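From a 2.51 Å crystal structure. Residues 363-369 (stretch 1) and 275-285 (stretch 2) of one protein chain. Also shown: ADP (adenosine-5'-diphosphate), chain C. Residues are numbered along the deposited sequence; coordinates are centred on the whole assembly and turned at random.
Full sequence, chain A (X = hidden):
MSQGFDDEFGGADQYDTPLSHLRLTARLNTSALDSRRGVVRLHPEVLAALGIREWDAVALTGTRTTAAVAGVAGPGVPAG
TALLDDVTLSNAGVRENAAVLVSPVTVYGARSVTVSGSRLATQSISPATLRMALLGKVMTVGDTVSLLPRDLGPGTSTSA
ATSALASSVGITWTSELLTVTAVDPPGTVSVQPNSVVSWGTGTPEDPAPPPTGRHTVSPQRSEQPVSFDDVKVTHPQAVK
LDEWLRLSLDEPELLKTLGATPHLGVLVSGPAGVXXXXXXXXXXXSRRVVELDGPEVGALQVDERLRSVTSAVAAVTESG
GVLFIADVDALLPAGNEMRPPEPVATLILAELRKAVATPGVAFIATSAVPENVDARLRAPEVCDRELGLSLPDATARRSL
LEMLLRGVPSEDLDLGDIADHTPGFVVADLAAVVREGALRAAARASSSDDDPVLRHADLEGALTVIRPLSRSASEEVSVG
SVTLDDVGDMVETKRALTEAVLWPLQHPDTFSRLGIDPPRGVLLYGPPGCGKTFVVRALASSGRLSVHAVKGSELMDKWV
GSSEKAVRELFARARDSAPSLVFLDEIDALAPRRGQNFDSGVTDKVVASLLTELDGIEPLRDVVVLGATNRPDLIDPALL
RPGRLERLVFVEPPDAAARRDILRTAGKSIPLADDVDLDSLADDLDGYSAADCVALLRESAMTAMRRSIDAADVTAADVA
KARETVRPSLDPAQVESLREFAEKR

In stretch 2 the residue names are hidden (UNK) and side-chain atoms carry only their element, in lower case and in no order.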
ATOM      1  N   PHE A 363     -14.945 -10.206 -18.812  1.00 28.93           N
ATOM      2  CA  PHE A 363     -13.978 -10.639 -17.808  1.00 26.35           C
ATOM      3  C   PHE A 363     -13.365  -9.461 -17.057  1.00 26.95           C
ATOM      4  O   PHE A 363     -12.801  -8.548 -17.663  1.00 27.72           O
ATOM      5  CB  PHE A 363     -12.882 -11.486 -18.458  1.00 25.91           C
ATOM      6  CG  PHE A 363     -11.782 -11.894 -17.516  1.00 27.53           C
ATOM      7  CD1 PHE A 363     -12.055 -12.664 -16.399  1.00 28.85           C
ATOM      8  CD2 PHE A 363     -10.469 -11.530 -17.766  1.00 27.58           C
ATOM      9  CE1 PHE A 363     -11.043 -13.048 -15.537  1.00 29.12           C
ATOM     10  CE2 PHE A 363      -9.453 -11.913 -16.909  1.00 28.72           C
ATOM     11  CZ  PHE A 363      -9.742 -12.671 -15.791  1.00 28.87           C
ATOM     12  N   ILE A 364     -13.491  -9.486 -15.735  1.00 25.56           N
ATOM     13  CA  ILE A 364     -12.892  -8.462 -14.888  1.00 25.41           C
ATOM     14  C   ILE A 364     -12.056  -9.094 -13.782  1.00 25.37           C
ATOM     15  O   ILE A 364     -12.518  -9.988 -13.078  1.00 27.78           O
ATOM     16  CB  ILE A 364     -13.959  -7.558 -14.237  1.00 24.90           C
ATOM     17  CG1 ILE A 364     -14.820  -6.881 -15.304  1.00 23.48           C
ATOM     18  CG2 ILE A 364     -13.302  -6.515 -13.347  1.00 22.69           C
ATOM     19  CD1 ILE A 364     -15.971  -6.089 -14.731  1.00 26.70           C
ATOM     20  N   ALA A 365     -10.821  -8.628 -13.636  1.00 24.03           N
ATOM     21  CA  ALA A 365      -9.952  -9.101 -12.566  1.00 23.81           C
ATOM     22  C   ALA A 365      -9.337  -7.928 -11.807  1.00 27.41           C
ATOM     23  O   ALA A 365      -9.114  -6.854 -12.372  1.00 26.53           O
ATOM     24  CB  ALA A 365      -8.871  -9.997 -13.125  1.00 21.00           C
ATOM     25  N   THR A 366      -9.069  -8.136 -10.523  1.00 27.82           N
ATOM     26  CA  THR A 366      -8.436  -7.109  -9.708  1.00 27.65           C
ATOM     27  C   THR A 366      -7.044  -7.541  -9.261  1.00 29.56           C
ATOM     28  O   THR A 366      -6.721  -8.730  -9.245  1.00 28.56           O
ATOM     29  CB  THR A 366      -9.274  -6.760  -8.466  1.00 26.66           C
ATOM     30  OG1 THR A 366      -9.453  -7.934  -7.668  1.00 27.42           O
ATOM     31  CG2 THR A 366     -10.639  -6.205  -8.870  1.00 25.36           C
ATOM     32  N   SER A 367      -6.232  -6.555  -8.898  1.00 28.64           N
ATOM     33  CA  SER A 367      -4.884  -6.781  -8.400  1.00 29.43           C
ATOM     34  C   SER A 367      -4.327  -5.446  -7.942  1.00 28.91           C
ATOM     35  O   SER A 367      -4.393  -4.472  -8.679  1.00 30.69           O
ATOM     36  CB  SER A 367      -3.990  -7.355  -9.499  1.00 29.78           C
ATOM     37  OG  SER A 367      -2.647  -7.444  -9.055  1.00 29.52           O
ATOM     38  N   ALA A 368      -3.783  -5.395  -6.730  1.00 27.09           N
ATOM     39  CA  ALA A 368      -3.229  -4.153  -6.206  1.00 24.34           C
ATOM     40  C   ALA A 368      -2.168  -3.593  -7.146  1.00 26.91           C
ATOM     41  O   ALA A 368      -2.268  -2.453  -7.592  1.00 30.22           O
ATOM     42  CB  ALA A 368      -2.659  -4.364  -4.812  1.00 21.43           C
ATOM     43  N   VAL A 369      -1.169  -4.410  -7.459  1.00 27.84           N
ATOM     44  CA  VAL A 369      -0.112  -4.023  -8.385  1.00 29.28           C
ATOM     45  C   VAL A 369      -0.220  -4.835  -9.677  1.00 33.36           C
ATOM     46  O   VAL A 369      -0.068  -6.058  -9.659  1.00 33.78           O
ATOM     47  CB  VAL A 369       1.276  -4.232  -7.753  1.00 28.96           C
ATOM     48  CG1 VAL A 369       2.371  -3.779  -8.704  1.00 25.58           C
ATOM     49  CG2 VAL A 369       1.368  -3.490  -6.434  1.00 30.88           C
ATOM     50  N   UNK A 275     -10.820  -0.644  -2.392  1.00 27.54           N
ATOM     51  CA  UNK A 275     -12.189  -0.957  -2.763  1.00 26.65           C
ATOM     52  C   UNK A 275     -12.352  -1.406  -4.203  1.00 27.67           C
ATOM     53  O   UNK A 275     -13.374  -1.129  -4.828  1.00 30.18           O
ATOM     54  N   UNK A 276     -11.354  -2.110  -4.730  1.00 25.81           N
ATOM     55  CA  UNK A 276     -11.398  -2.573  -6.114  1.00 24.15           C
ATOM     56  C   UNK A 276     -12.460  -3.652  -6.347  1.00 23.56           C
ATOM     57  O   UNK A 276     -13.232  -3.580  -7.304  1.00 21.57           O
ATOM     58  c   UNK A 276      -7.609  -2.614  -6.971  1.00 24.68           C
ATOM     59  c   UNK A 276     -10.026  -3.080  -6.553  1.00 23.88           C
ATOM     60  c   UNK A 276      -8.936  -2.029  -6.512  1.00 24.09           C
ATOM     61  n   UNK A 276      -6.857  -3.246  -4.686  1.00 21.14           N
ATOM     62  c   UNK A 276      -7.150  -3.735  -6.062  1.00 23.49           C
ATOM     63  N   UNK A 277     -12.496  -4.653  -5.475  1.00 25.27           N
ATOM     64  CA  UNK A 277     -13.439  -5.757  -5.626  1.00 24.46           C
ATOM     65  C   UNK A 277     -14.869  -5.300  -5.367  1.00 26.63           C
ATOM     66  O   UNK A 277     -15.799  -5.719  -6.055  1.00 31.42           O
ATOM     67  c   UNK A 277     -13.065  -6.911  -4.702  1.00 21.01           C
ATOM     68  N   UNK A 278     -15.040  -4.434  -4.374  1.00 26.13           N
ATOM     69  CA  UNK A 278     -16.351  -3.885  -4.052  1.00 28.96           C
ATOM     70  C   UNK A 278     -16.913  -3.072  -5.219  1.00 30.76           C
ATOM     71  O   UNK A 278     -18.108  -3.130  -5.513  1.00 31.58           O
ATOM     72  c   UNK A 278     -17.640  -2.375  -2.496  1.00 29.77           C
ATOM     73  c   UNK A 278     -16.289  -3.012  -2.782  1.00 29.70           C
ATOM     74  o   UNK A 278     -15.905  -3.824  -1.664  1.00 30.60           O
ATOM     75  N   UNK A 279     -16.041  -2.324  -5.891  1.00 30.15           N
ATOM     76  CA  UNK A 279     -16.449  -1.550  -7.057  1.00 29.67           C
ATOM     77  C   UNK A 279     -16.963  -2.458  -8.172  1.00 30.30           C
ATOM     78  O   UNK A 279     -17.973  -2.160  -8.809  1.00 31.90           O
ATOM     79  c   UNK A 279     -15.630   0.045  -8.871  1.00 26.90           C
ATOM     80  s   UNK A 279     -14.254   0.935  -9.617  1.00 47.46           S
ATOM     81  c   UNK A 279     -13.316  -0.411 -10.329  1.00 31.26           C
ATOM     82  c   UNK A 279     -15.291  -0.697  -7.582  1.00 27.10           C
ATOM     83  N   UNK A 280     -16.261  -3.562  -8.402  1.00 29.08           N
ATOM     84  CA  UNK A 280     -16.620  -4.495  -9.466  1.00 28.56           C
ATOM     85  C   UNK A 280     -17.978  -5.144  -9.209  1.00 30.90           C
ATOM     86  O   UNK A 280     -18.808  -5.247 -10.114  1.00 33.70           O
ATOM     87  c   UNK A 280     -14.199  -4.949  -9.995  1.00 22.11           C
ATOM     88  c   UNK A 280     -15.956  -6.558 -10.754  1.00 27.67           C
ATOM     89  c   UNK A 280     -15.542  -5.584  -9.660  1.00 26.81           C
ATOM     90  N   UNK A 281     -18.206  -5.566  -7.970  1.00 29.38           N
ATOM     91  CA  UNK A 281     -19.485  -6.159  -7.598  1.00 29.05           C
ATOM     92  C   UNK A 281     -20.624  -5.151  -7.737  1.00 32.55           C
ATOM     93  O   UNK A 281     -21.723  -5.494  -8.182  1.00 34.86           O
ATOM     94  c   UNK A 281     -18.410  -8.406  -4.608  1.00 30.71           C
ATOM     95  n   UNK A 281     -16.102  -7.795  -3.102  1.00 26.72           N
ATOM     96  c   UNK A 281     -18.295  -7.698  -5.949  1.00 29.22           C
ATOM     97  c   UNK A 281     -19.428  -6.709  -6.172  1.00 28.70           C
ATOM     98  n   UNK A 281     -17.279  -9.302  -4.387  1.00 31.72           N
ATOM     99  n   UNK A 281     -15.216  -9.870  -3.538  1.00 28.29           N
ATOM    100  c   UNK A 281     -16.197  -8.987  -3.679  1.00 29.27           C
ATOM    101  N   UNK A 282     -20.352  -3.905  -7.361  1.00 31.50           N
ATOM    102  CA  UNK A 282     -21.349  -2.843  -7.452  1.00 31.60           C
ATOM    103  C   UNK A 282     -21.706  -2.525  -8.902  1.00 30.23           C
ATOM    104  O   UNK A 282     -22.879  -2.357  -9.240  1.00 31.02           O
ATOM    105  c   UNK A 282     -20.858  -1.594  -6.742  1.00 31.19           C
ATOM    106  N   UNK A 283     -20.688  -2.442  -9.754  1.00 27.69           N
ATOM    107  CA  UNK A 283     -20.888  -2.135 -11.167  1.00 30.60           C
ATOM    108  C   UNK A 283     -21.628  -3.267 -11.888  1.00 33.72           C
ATOM    109  O   UNK A 283     -22.451  -3.022 -12.769  1.00 37.34           O
ATOM    110  c   UNK A 283     -19.540  -1.822 -11.869  1.00 23.53           C
ATOM    111  c   UNK A 283     -18.994  -0.496 -11.381  1.00 22.72           C
ATOM    112  c   UNK A 283     -19.693  -1.807 -13.384  1.00 23.32           C
ATOM    113  N   UNK A 284     -21.355  -4.503 -11.485  1.00 32.45           N
ATOM    114  CA  UNK A 284     -21.956  -5.670 -12.121  1.00 33.66           C
ATOM    115  C   UNK A 284     -23.227  -6.126 -11.418  1.00 35.27           C
ATOM    116  O   UNK A 284     -23.681  -7.248 -11.633  1.00 36.47           O
ATOM    117  c   UNK A 284     -20.961  -6.833 -12.139  1.00 34.53           C
ATOM    118  s   UNK A 284     -19.426  -6.512 -13.028  1.00 37.41           S
ATOM    119  N   UNK A 285     -23.795  -5.260 -10.582  1.00 37.02           N
ATOM    120  CA  UNK A 285     -24.954  -5.611  -9.761  1.00 39.69           C
ATOM    121  C   UNK A 285     -26.142  -6.171 -10.547  1.00 44.10           C
ATOM    122  O   UNK A 285     -26.828  -7.078 -10.075  1.00 46.79           O
ATOM    123  c   UNK A 285     -25.392  -4.418  -8.930  1.00 39.22           C
TER
HETATM  124  PB  ADP C 901      -9.581  -4.166  -2.701  1.00 24.57           P
HETATM  125  O1B ADP C 901      -8.367  -4.743  -2.023  1.00 25.92           O
HETATM  126  O2B ADP C 901     -10.367  -5.163  -3.508  1.00 26.08           O
HETATM  127  O3B ADP C 901      -9.347  -2.858  -3.408  1.00 24.14           O
HETATM  128  PA  ADP C 901     -12.038  -4.371  -1.323  1.00 33.17           P
HETATM  129  O1A ADP C 901     -11.955  -5.813  -0.892  1.00 32.78           O
HETATM  130  O2A ADP C 901     -12.820  -4.016  -2.562  1.00 32.95           O
HETATM  131  O3A ADP C 901     -10.526  -3.827  -1.443  1.00 29.38           O
HETATM  132  O5' ADP C 901     -12.588  -3.538  -0.072  1.00 31.27           O
HETATM  133  C5' ADP C 901     -11.714  -3.316   1.027  1.00 41.58           C
HETATM  134  C4' ADP C 901     -12.493  -3.667   2.284  1.00 45.39           C
HETATM  135  O4' ADP C 901     -13.309  -2.557   2.648  1.00 48.13           O
HETATM  136  C3' ADP C 901     -13.406  -4.856   2.031  1.00 46.52           C
HETATM  137  O3' ADP C 901     -13.189  -5.859   3.029  1.00 45.93           O
HETATM  138  C2' ADP C 901     -14.819  -4.319   2.133  1.00 49.79           C
HETATM  139  O2' ADP C 901     -15.607  -5.173   2.967  1.00 52.88           O
HETATM  140  C1' ADP C 901     -14.678  -2.944   2.764  1.00 49.97           C
HETATM  141  N9  ADP C 901     -15.507  -1.933   2.066  1.00 50.34           N
HETATM  142  C8  ADP C 901     -15.247  -1.387   0.863  1.00 48.44           C
HETATM  143  N7  ADP C 901     -16.205  -0.485   0.526  1.00 49.86           N
HETATM  144  C5  ADP C 901     -17.095  -0.443   1.535  1.00 52.71           C
HETATM  145  C6  ADP C 901     -18.349   0.290   1.835  1.00 57.38           C
HETATM  146  N6  ADP C 901     -18.858   1.190   0.961  1.00 58.67           N
HETATM  147  N1  ADP C 901     -18.973   0.030   3.008  1.00 59.07           N
HETATM  148  C2  ADP C 901     -18.484  -0.862   3.888  1.00 57.26           C
HETATM  149  N3  ADP C 901     -17.352  -1.557   3.681  1.00 54.98           N
HETATM  150  C4  ADP C 901     -16.628  -1.399   2.546  1.00 52.32           C

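Position 275 has no side-chain atoms, and its phi/psi of 115/34 would jam a CB against the preceding carbonyl O, so it is Gly275. At the helix N-cap, its N donates to ADP O3B at 2.8 Å.

Position 276 carries four carbons in an unbranched row ending in nitrogen, which defines Lys276. Its CB lies 3.9 Å from Thr366 CG2, and its CE lies 3.8 Å from both Ser367 C and Ala368 N. The chain, with chi angles m, t, m, m, brings NZ to 2.8 Å from ADP O3B, a hydrogen bond joined by one from its backbone N to the same oxygen at 2.5 Å.

Position 277 has one carbon: Ala277. Its backbone N is 4.2 Å from Thr366 CG2 and donates to ADP O2B at 2.9 Å.

At 278 a carbon bears one oxygen and one carbon, the branching of Thr278. Out of reach of stretch 1, it serves the nucleotide: N and OG1 donate to ADP O2A at 2.9 and 3.2 Å.

Position 279 shows two carbons, a sulfur and a terminal carbon, unbranched, hence Met279. CA-to-CB points sideways, and although the chain's end comes nearer to the strand, no atom of it enters contact range.

Position 280 has three carbons, one carrying the other two: Val280. Its CG1 meets Ile364 CG2 at 3.7 Å, and its CG2 meets Thr366 CG2 at 3.9 Å.

At 281, three carbons lead to a guanidinium, a nitrogen then a carbon bearing two more nitrogens, giving Arg281, which does not touch the strand. The single carbon at 282 gives Ala282, also out of reach.

Position 283 repeats the three-carbon fork and is Val283; its CA-to-CB bond points toward stretch 1, but CG1 stays 5.8 Å from Ile364 CD1.

Position 284 holds one carbon, then a sulfur: Cys284. Its SG is 3.9 Å from Ile364 CD1. It is the first residue after the helix to leave helical phi/psi. The lone carbon at 285 is Ala285, far from stretch 1.

The contact is a side-chain packing between strand and helix, whose N-to-C directions differ by 159°, nearly antiparallel, with axes 8.9 Å apart at closest approach. Accordingly, Thr366 pairs with Lys276 and Ile364 with Val280, at CA separations of 6.5 and 7.7 Å. Alternation along the strand turns Ile364 and Thr366 toward the helix and Ala365 away, while Lys276, Val280 and Cys284, spaced four residues apart, present one helical face. No hydrogen bond crosses; 304 Å² is buried, summed over both sides.

Stretch 2 275-285: GKATMVRAVCA
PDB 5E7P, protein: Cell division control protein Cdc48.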